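Local coordinates for uncharacterized protein (Deinococcus radiodurans, PDB 3GG7), which is of unknown function but binds manganese and, as a TatD-type member of the metallo-dependent hydrolase superfamily, probably hydrolyses ester bonds, at residues A[17-20]-A[21-25]; A[181-184]-A[185-188]; A[101-104]-A[105-109]; A[39-42]-A[43-46]. All coordinates share one frame; numbering follows the deposited sequence.

Contact 1 (A[17-20]-A[21-25]); sequences VAVA and RACEE
One face of the R21 guanidinium receives the CG1 methyl of V17, which sits over the centre of the plane and approaches NH1 to 3.5 Å. A18 comes up obliquely, its CA 3.9 Å from R21 NH2. The V17-R21 pairing, i to i+4, runs along helix 16-25, the connecting helix of the beta-alpha-beta unit formed with strands 4-8 and 29-32 in the TIM-barrel fold. Two torsions bring the groups together: V17 holds CG1 anti to its amide nitrogen (chi1 170°), while the arginine chain bends at chi3 (-146°) and folds back toward the start of the helix. The charged group thus lies flat against aliphatic carbon on the exposed flank. Beneath it the backbone is regular, with R21 N donating to V17 O at 2.9 Å and E24 N to A20 O at 3.0 Å. D15 OD1 accepts a hydrogen bond from A18 N near the beginning of the helix, and the carboxylate of E24 is engaged by H52. V19 and C23 illustrate the buried counterpart of the arginine pairing, one turn apart and in loose apolar contact, with CG1 of V19 4.5 Å from SG of C23.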
loop_
_atom_site.group_PDB
_atom_site.type_symbol
_atom_site.label_atom_id
_atom_site.label_comp_id
_atom_site.label_asym_id
_atom_site.label_seq_id
_atom_site.Cartn_x
_atom_site.Cartn_y
_atom_site.Cartn_z
ATOM N N VAL A 17 -6.941 9.118 16.043
ATOM C CA VAL A 17 -8.225 8.580 16.485
ATOM C C VAL A 17 -9.400 9.280 15.793
ATOM O O VAL A 17 -10.374 8.617 15.424
ATOM C CB VAL A 17 -8.365 8.663 18.034
ATOM C CG1 VAL A 17 -9.784 8.335 18.486
ATOM C CG2 VAL A 17 -7.327 7.763 18.702
ATOM N N ALA A 18 -9.340 10.603 15.617
ATOM C CA ALA A 18 -10.413 11.308 14.925
ATOM C C ALA A 18 -10.589 10.801 13.495
ATOM O O ALA A 18 -11.712 10.661 13.010
ATOM C CB ALA A 18 -10.170 12.834 14.935
ATOM N N VAL A 19 -9.470 10.526 12.816
ATOM C CA VAL A 19 -9.541 10.066 11.447
ATOM C C VAL A 19 -10.123 8.644 11.441
ATOM O O VAL A 19 -10.983 8.348 10.648
ATOM C CB VAL A 19 -8.172 10.141 10.740
ATOM C CG1 VAL A 19 -8.265 9.604 9.327
ATOM C CG2 VAL A 19 -7.642 11.606 10.742
ATOM N N ALA A 20 -9.649 7.783 12.325
ATOM C CA ALA A 20 -10.189 6.416 12.438
ATOM C C ALA A 20 -11.680 6.397 12.721
ATOM O O ALA A 20 -12.416 5.642 12.107
ATOM C CB ALA A 20 -9.445 5.638 13.521
ATOM N N ARG A 21 -12.136 7.221 13.669
ATOM C CA ARG A 21 -13.557 7.356 13.955
ATOM C C ARG A 21 -14.350 7.794 12.730
ATOM O O ARG A 21 -15.430 7.297 12.457
ATOM C CB ARG A 21 -13.783 8.401 15.047
ATOM C CG ARG A 21 -13.626 7.935 16.434
ATOM C CD ARG A 21 -14.371 8.914 17.367
ATOM N NE ARG A 21 -13.688 9.051 18.645
ATOM C CZ ARG A 21 -12.880 10.056 18.988
ATOM N NH1 ARG A 21 -12.326 10.036 20.193
ATOM N NH2 ARG A 21 -12.617 11.072 18.156
ATOM N N ALA A 22 -13.813 8.766 12.003
ATOM C CA ALA A 22 -14.467 9.279 10.811
ATOM C C ALA A 22 -14.609 8.209 9.725
ATOM O O ALA A 22 -15.577 8.180 8.970
ATOM C CB ALA A 22 -13.700 10.482 10.280
ATOM N N CYS A 23 -13.611 7.332 9.640
ATOM C CA CYS A 23 -13.695 6.178 8.735
ATOM C C CYS A 23 -14.782 5.205 9.160
ATOM O O CYS A 23 -15.585 4.750 8.345
ATOM C CB CYS A 23 -12.343 5.466 8.633
ATOM S SG CYS A 23 -11.050 6.443 7.829
ATOM N N GLU A 24 -14.857 4.906 10.450
ATOM C CA GLU A 24 -15.961 4.063 10.930
ATOM C C GLU A 24 -17.339 4.644 10.691
ATOM O O GLU A 24 -18.272 3.924 10.326
ATOM C CB GLU A 24 -15.842 3.764 12.407
ATOM C CG GLU A 24 -14.875 2.712 12.762
ATOM C CD GLU A 24 -15.091 1.349 12.070
ATOM O OE1 GLU A 24 -16.207 0.905 11.711
ATOM O OE2 GLU A 24 -14.050 0.736 11.896
ATOM N N GLU A 25 -17.496 5.952 10.907
ATOM C CA GLU A 25 -18.781 6.596 10.656
ATOM C C GLU A 25 -19.209 6.415 9.211
ATOM O O GLU A 25 -20.391 6.236 8.922
ATOM C CB GLU A 25 -18.727 8.094 11.032
ATOM C CG GLU A 25 -18.673 8.351 12.542
ATOM C CD GLU A 25 -18.102 9.731 12.925
ATOM O OE1 GLU A 25 -17.681 10.516 12.044
ATOM O OE2 GLU A 25 -18.026 10.017 14.135
#

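Contact 2 (A[181-184]-A[185-188]); sequences ALIR and SMPR
Two backbone bonds of the i to i+3 kind join S185 and M186 to the turn before them. The S185 amide N reaches L182 O at 3.1 Å in a weak bond with an N-H...O angle of only 134°, whereas M186 N donates to I183 O at 3.0 Å, coming from above the carbonyl plane and not along a lone pair. Beyond this tightened turn the chain opens out, M186 taking extended backbone angles (phi -84°, psi 135°). Two waters span the change of direction. The first donates to both I183 O and M186 O, the second to R184 O and to M186 O at 2.7 Å, which gives the M186 carbonyl two solvent donors and I183 O both an amide and a water. This is the way out of helix 177-185 toward strand 191-193, on the outer layer of the TIM barrel. M186 sends its side chain inward as a straight rod, extended beyond CG, and lies across the turn it has just left: CG is 3.4 Å from L182 O and SD is 3.9 Å from I183 CA. The thioether makes wider apolar contacts: CE 4.5 Å from L182 CB, SD 4.4 Å from I183 CG1. F167 and V169 of strand 166-169 also touch M186. The two aliphatic neighbours diverge from it, L182 packing on V154 and L157 of helix 154-162 and I183 on L219, I222 and W223 of helix 212-223.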
loop_
_atom_site.group_PDB
_atom_site.type_symbol
_atom_site.label_atom_id
_atom_site.label_comp_id
_atom_site.label_asym_id
_atom_site.label_seq_id
_atom_site.Cartn_x
_atom_site.Cartn_y
_atom_site.Cartn_z
ATOM N N ALA A 181 -2.612 6.246 -18.322
ATOM C CA ALA A 181 -2.056 5.257 -19.231
ATOM C C ALA A 181 -1.616 3.992 -18.507
ATOM O O ALA A 181 -1.802 2.887 -19.008
ATOM C CB ALA A 181 -0.879 5.858 -20.015
ATOM N N LEU A 182 -1.020 4.150 -17.332
ATOM C CA LEU A 182 -0.658 2.993 -16.525
ATOM C C LEU A 182 -1.918 2.211 -16.110
ATOM O O LEU A 182 -1.988 1.006 -16.234
ATOM C CB LEU A 182 0.159 3.435 -15.295
ATOM C CG LEU A 182 1.618 3.871 -15.523
ATOM C CD1 LEU A 182 2.195 4.547 -14.273
ATOM C CD2 LEU A 182 2.436 2.657 -15.919
ATOM N N ILE A 183 -2.920 2.926 -15.623
ATOM C CA ILE A 183 -4.190 2.296 -15.212
ATOM C C ILE A 183 -4.845 1.501 -16.349
ATOM O O ILE A 183 -5.311 0.386 -16.141
ATOM C CB ILE A 183 -5.152 3.361 -14.622
ATOM C CG1 ILE A 183 -4.605 3.890 -13.274
ATOM C CG2 ILE A 183 -6.581 2.790 -14.470
ATOM C CD1 ILE A 183 -5.326 5.126 -12.722
ATOM N N ARG A 184 -4.818 2.043 -17.572
ATOM C CA ARG A 184 -5.389 1.320 -18.718
ATOM C C ARG A 184 -4.735 -0.044 -19.014
ATOM O O ARG A 184 -5.397 -0.951 -19.542
ATOM C CB ARG A 184 -5.390 2.192 -19.977
ATOM C CG ARG A 184 -6.363 3.331 -19.890
ATOM C CD ARG A 184 -6.543 4.022 -21.218
ATOM N NE ARG A 184 -6.867 5.424 -20.982
ATOM C CZ ARG A 184 -5.985 6.418 -20.959
ATOM N NH1 ARG A 184 -4.692 6.210 -21.203
ATOM N NH2 ARG A 184 -6.410 7.643 -20.712
ATOM N N SER A 185 -3.459 -0.210 -18.654
ATOM C CA SER A 185 -2.775 -1.498 -18.805
ATOM C C SER A 185 -3.017 -2.525 -17.677
ATOM O O SER A 185 -2.697 -3.718 -17.817
ATOM C CB SER A 185 -1.277 -1.267 -19.000
ATOM O OG SER A 185 -1.076 -0.619 -20.240
ATOM N N MET A 186 -3.627 -2.073 -16.586
ATOM C CA MET A 186 -3.852 -2.923 -15.426
ATOM C C MET A 186 -5.129 -3.743 -15.600
ATOM O O MET A 186 -6.160 -3.195 -16.006
ATOM C CB MET A 186 -4.000 -2.046 -14.164
ATOM C CG MET A 186 -2.770 -1.242 -13.772
ATOM S SD MET A 186 -3.088 -0.144 -12.329
ATOM C CE MET A 186 -1.535 0.705 -12.210
ATOM N N PRO A 187 -5.078 -5.054 -15.280
ATOM C CA PRO A 187 -6.320 -5.810 -15.240
ATOM C C PRO A 187 -7.241 -5.220 -14.171
ATOM O O PRO A 187 -6.794 -4.948 -13.039
ATOM C CB PRO A 187 -5.881 -7.238 -14.892
ATOM C CG PRO A 187 -4.450 -7.154 -14.579
ATOM C CD PRO A 187 -3.905 -5.867 -14.934
ATOM N N ARG A 188 -8.507 -5.012 -14.515
ATOM C CA ARG A 188 -9.423 -4.339 -13.591
ATOM C C ARG A 188 -9.665 -5.146 -12.341
ATOM O O ARG A 188 -10.014 -4.558 -11.314
ATOM C CB ARG A 188 -10.766 -4.014 -14.260
ATOM C CG ARG A 188 -10.633 -2.978 -15.343
ATOM C CD ARG A 188 -11.972 -2.550 -15.881
ATOM N NE ARG A 188 -11.831 -1.649 -17.023
ATOM C CZ ARG A 188 -12.857 -1.194 -17.739
ATOM N NH1 ARG A 188 -14.107 -1.562 -17.452
ATOM N NH2 ARG A 188 -12.631 -0.359 -18.745
HETATM O O HOH W 1 -7.510 -0.843 -15.019
HETATM O O HOH W 2 -7.351 -2.536 -18.309
#

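Contact 3 (A[101-104]-A[105-109])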
loop_
_atom_site.group_PDB
_atom_site.type_symbol
_atom_site.label_atom_id
_atom_site.label_comp_id
_atom_site.label_asym_id
_atom_site.label_seq_id
_atom_site.Cartn_x
_atom_site.Cartn_y
_atom_site.Cartn_z
ATOM N N GLN A 101 21.199 -1.234 3.014
ATOM C CA GLN A 101 20.318 -1.462 4.167
ATOM C C GLN A 101 18.859 -1.622 3.724
ATOM O O GLN A 101 18.141 -2.466 4.245
ATOM C CB GLN A 101 20.466 -0.345 5.223
ATOM C CG GLN A 101 19.431 -0.356 6.378
ATOM C CD GLN A 101 19.583 -1.509 7.379
ATOM O OE1 GLN A 101 20.326 -2.467 7.150
ATOM N NE2 GLN A 101 18.874 -1.407 8.510
ATOM N N GLN A 102 18.410 -0.809 2.767
ATOM C CA GLN A 102 17.049 -0.990 2.244
ATOM C C GLN A 102 16.858 -2.393 1.687
ATOM O O GLN A 102 15.879 -3.074 1.948
ATOM C CB GLN A 102 16.769 -0.026 1.105
ATOM C CG GLN A 102 16.564 1.406 1.471
ATOM C CD GLN A 102 16.055 2.175 0.276
ATOM O OE1 GLN A 102 15.105 1.721 -0.375
ATOM N NE2 GLN A 102 16.709 3.283 -0.069
ATOM N N PHE A 103 17.816 -2.838 0.895
ATOM C CA PHE A 103 17.716 -4.149 0.260
ATOM C C PHE A 103 17.720 -5.265 1.314
ATOM O O PHE A 103 16.901 -6.171 1.289
ATOM C CB PHE A 103 18.863 -4.295 -0.749
ATOM C CG PHE A 103 18.895 -5.612 -1.457
ATOM C CD1 PHE A 103 18.412 -5.728 -2.751
ATOM C CD2 PHE A 103 19.459 -6.723 -0.850
ATOM C CE1 PHE A 103 18.463 -6.945 -3.423
ATOM C CE2 PHE A 103 19.509 -7.957 -1.511
ATOM C CZ PHE A 103 19.011 -8.061 -2.793
ATOM N N ALA A 104 18.637 -5.172 2.276
ATOM C CA ALA A 104 18.718 -6.132 3.351
ATOM C C ALA A 104 17.403 -6.270 4.111
ATOM O O ALA A 104 16.930 -7.384 4.359
ATOM C CB ALA A 104 19.836 -5.759 4.302
ATOM N N VAL A 105 16.820 -5.129 4.488
ATOM C CA VAL A 105 15.573 -5.146 5.223
ATOM C C VAL A 105 14.418 -5.732 4.401
ATOM O O VAL A 105 13.631 -6.542 4.894
ATOM C CB VAL A 105 15.200 -3.715 5.726
ATOM C CG1 VAL A 105 13.763 -3.648 6.202
ATOM C CG2 VAL A 105 16.139 -3.299 6.847
ATOM N N PHE A 106 14.270 -5.280 3.161
ATOM C CA PHE A 106 13.182 -5.773 2.334
ATOM C C PHE A 106 13.308 -7.281 2.074
ATOM O O PHE A 106 12.329 -8.028 2.124
ATOM C CB PHE A 106 13.140 -4.996 1.001
ATOM C CG PHE A 106 11.931 -5.267 0.165
ATOM C CD1 PHE A 106 10.655 -5.373 0.705
ATOM C CD2 PHE A 106 12.071 -5.392 -1.209
ATOM C CE1 PHE A 106 9.553 -5.604 -0.128
ATOM C CE2 PHE A 106 10.994 -5.641 -2.033
ATOM C CZ PHE A 106 9.742 -5.744 -1.521
ATOM N N GLN A 107 14.528 -7.731 1.812
ATOM C CA GLN A 107 14.741 -9.171 1.588
ATOM C C GLN A 107 14.389 -9.952 2.848
ATOM O O GLN A 107 13.720 -11.000 2.786
ATOM C CB GLN A 107 16.185 -9.427 1.204
ATOM C CG GLN A 107 16.576 -10.881 1.209
ATOM C CD GLN A 107 17.990 -11.055 0.723
ATOM O OE1 GLN A 107 18.946 -10.880 1.484
ATOM N NE2 GLN A 107 18.131 -11.385 -0.553
ATOM N N HIS A 108 14.804 -9.433 4.009
ATOM C CA HIS A 108 14.467 -10.035 5.315
ATOM C C HIS A 108 12.946 -10.137 5.469
ATOM O O HIS A 108 12.408 -11.179 5.860
ATOM C CB HIS A 108 15.076 -9.225 6.471
ATOM C CG HIS A 108 14.607 -9.634 7.835
ATOM N ND1 HIS A 108 15.292 -10.539 8.628
ATOM C CD2 HIS A 108 13.546 -9.224 8.565
ATOM C CE1 HIS A 108 14.660 -10.676 9.781
ATOM N NE2 HIS A 108 13.594 -9.893 9.766
ATOM N N ILE A 109 12.257 -9.040 5.142
ATOM C CA ILE A 109 10.824 -8.974 5.295
ATOM C C ILE A 109 10.152 -10.021 4.409
ATOM O O ILE A 109 9.286 -10.739 4.872
ATOM C CB ILE A 109 10.300 -7.553 5.039
ATOM C CG1 ILE A 109 10.571 -6.703 6.304
ATOM C CG2 ILE A 109 8.824 -7.578 4.704
ATOM C CD1 ILE A 109 10.275 -5.225 6.190
HETATM O O HOH W 3 18.389 -9.633 4.254
#
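V105 and Q101 meet on the more closely packed side: the CG2 methyl of V105 lies 3.4 Å from Q101 O and 3.7 Å from Q101 NE2. The glutamine reaches that position by a bend at chi2 (70°), which turns its amide forward along the helix, toward the next turn, so that NE2 comes alongside the methyl at an angle, and a hydrogen bond from NE2 to V64 O holds it there. On the same helix 99-115, part of the beta-alpha-beta unit with strands 83-88 and 119-124, Q102 is also tied down, its OE1 to D90 N and its NE2 to T98 OG1, while F106 packs on V87 and on C135 of helix 129-138. The other side of the helix is looser. F103 and Q107 touch through CE2 and NE2 at 3.8 Å, with ring and amide planes 69° apart, so the amide approaches the ring at a slant. Here solvent enters: a water donates to A104 O at 2.7 Å and, less closely, to Q107 OE1 at 3.1 Å. A104 O therefore serves two donors, since it also takes the H108 amide at 3.0 Å. The two glutamines differ accordingly: Q101 has its amide orientation set by a protein carbonyl, whereas the Q107 oxygen is linked back to the helix through water, which probably holds its rotation less firmly.

Contact 4 (A[39-42]-A[43-46]). With SO4 (sulfate ion), chain C.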
loop_
_atom_site.group_PDB
_atom_site.type_symbol
_atom_site.label_atom_id
_atom_site.label_comp_id
_atom_site.label_asym_id
_atom_site.label_seq_id
_atom_site.Cartn_x
_atom_site.Cartn_y
_atom_site.Cartn_z
ATOM N N ALA A 39 6.154 0.528 15.706
ATOM C CA ALA A 39 4.895 1.278 15.785
ATOM C C ALA A 39 3.662 0.384 15.914
ATOM O O ALA A 39 2.564 0.873 16.112
ATOM C CB ALA A 39 4.749 2.206 14.568
ATOM N N TRP A 40 3.847 -0.930 15.846
ATOM C CA TRP A 40 2.715 -1.862 15.753
ATOM C C TRP A 40 1.698 -1.688 16.891
ATOM O O TRP A 40 0.506 -1.550 16.647
ATOM C CB TRP A 40 3.263 -3.312 15.672
ATOM C CG TRP A 40 2.187 -4.311 15.610
ATOM C CD1 TRP A 40 1.856 -5.214 16.583
ATOM C CD2 TRP A 40 1.254 -4.505 14.555
ATOM N NE1 TRP A 40 0.793 -5.974 16.189
ATOM C CE2 TRP A 40 0.392 -5.556 14.945
ATOM C CE3 TRP A 40 1.055 -3.893 13.309
ATOM C CZ2 TRP A 40 -0.650 -5.996 14.140
ATOM C CZ3 TRP A 40 0.038 -4.368 12.492
ATOM C CH2 TRP A 40 -0.813 -5.375 12.917
ATOM N N ARG A 41 2.142 -1.713 18.138
ATOM C CA ARG A 41 1.178 -1.737 19.233
ATOM C C ARG A 41 0.356 -0.443 19.239
ATOM O O ARG A 41 -0.847 -0.457 19.370
ATOM C CB ARG A 41 1.866 -1.927 20.577
ATOM C CG ARG A 41 2.291 -3.331 20.838
ATOM C CD ARG A 41 1.242 -4.163 21.552
ATOM N NE ARG A 41 1.724 -5.537 21.577
ATOM C CZ ARG A 41 1.372 -6.489 20.708
ATOM N NH1 ARG A 41 0.415 -6.291 19.819
ATOM N NH2 ARG A 41 1.951 -7.671 20.769
ATOM N N GLY A 42 1.040 0.691 19.071
ATOM C CA GLY A 42 0.382 1.965 19.114
ATOM C C GLY A 42 -0.581 2.166 17.956
ATOM O O GLY A 42 -1.688 2.700 18.100
ATOM N N THR A 43 -0.170 1.776 16.769
ATOM C CA THR A 43 -1.018 1.948 15.605
ATOM C C THR A 43 -2.146 0.925 15.563
ATOM O O THR A 43 -3.285 1.280 15.268
ATOM C CB THR A 43 -0.158 1.910 14.351
ATOM O OG1 THR A 43 0.804 2.955 14.460
ATOM C CG2 THR A 43 -1.018 2.114 13.121
ATOM N N LEU A 44 -1.866 -0.327 15.935
ATOM C CA LEU A 44 -2.925 -1.333 16.075
ATOM C C LEU A 44 -4.036 -0.864 17.033
ATOM O O LEU A 44 -5.201 -1.187 16.843
ATOM C CB LEU A 44 -2.339 -2.669 16.567
ATOM C CG LEU A 44 -3.305 -3.822 16.767
ATOM C CD1 LEU A 44 -4.059 -4.220 15.477
ATOM C CD2 LEU A 44 -2.480 -4.995 17.288
ATOM N N ALA A 45 -3.657 -0.138 18.085
ATOM C CA ALA A 45 -4.662 0.354 19.044
ATOM C C ALA A 45 -5.740 1.225 18.428
ATOM O O ALA A 45 -6.841 1.281 18.960
ATOM C CB ALA A 45 -3.972 1.108 20.156
ATOM N N LEU A 46 -5.444 1.890 17.316
ATOM C CA LEU A 46 -6.451 2.696 16.609
ATOM C C LEU A 46 -7.594 1.836 16.085
ATOM O O LEU A 46 -8.689 2.334 15.793
ATOM C CB LEU A 46 -5.837 3.492 15.443
ATOM C CG LEU A 46 -4.711 4.442 15.769
ATOM C CD1 LEU A 46 -4.028 4.948 14.535
ATOM C CD2 LEU A 46 -5.242 5.612 16.616
HETATM S S SO4 C . 4.951 -6.366 23.143
HETATM O O1 SO4 C . 4.274 -7.498 22.527
HETATM O O2 SO4 C . 3.999 -5.276 23.373
HETATM O O3 SO4 C . 5.512 -6.770 24.443
HETATM O O4 SO4 C . 6.029 -5.965 22.240
#
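T43 opens the second half of the turn by donating its amide N to A39 O at 3.0 Å, while its hydroxyl OG1 is hydrogen-bonded to D11. L44 follows with a shorter backbone bond, N to W40 O at 2.8 Å, and its side chain covers the tryptophan: CB stands over the centre of one indole face, 4.3 Å above the plane. With CG of L44 anti to its own amide nitrogen (chi1 180°) and chi2 at 60°, the CD2 methyl comes 3.6 Å from W40 NE1 and also 4.1 Å from R41 NH1, near the guanidinium plane and at its edge. Helix 40-44, which links strands 29-32 and 53-55 as a beta-alpha-beta crossover of the TIM barrel, thus presents an indole and a guanidinium to one leucine, and E80 OE1 takes a hydrogen bond from W40 NE1 and forms a salt bridge with R41 NH1. R41 turns its NE/NH2 edge to a sulfate probably taken from the crystallisation liquor and also bound by R76 and Y77: NE donates to O2 and NH2 to O1, each at 2.9 Å. A45 N donates to R41 O at 3.1 Å, and L46 N to T43 O.

Overall arrangement
From the N terminus the chain passes through contact 1, then contact 4, contact 3 and finally contact 2. Each closes only a local turn of backbone, so they run in series and none nests in or crosses another. Contacts 1, 4 and 3 belong to the helices of three beta-alpha-beta units, and contact 2 to a helix exit leading to strand 191-193. Contacts 1 and 4 are direct neighbours, meeting where V17 CG2 packs 3.7 Å from L46 CD2. Contact 3 lies across the centre of the chain from contact 1, and contact 2 across it from contact 4. The nearest atoms of contacts 2 and 3 are about 17 Å apart.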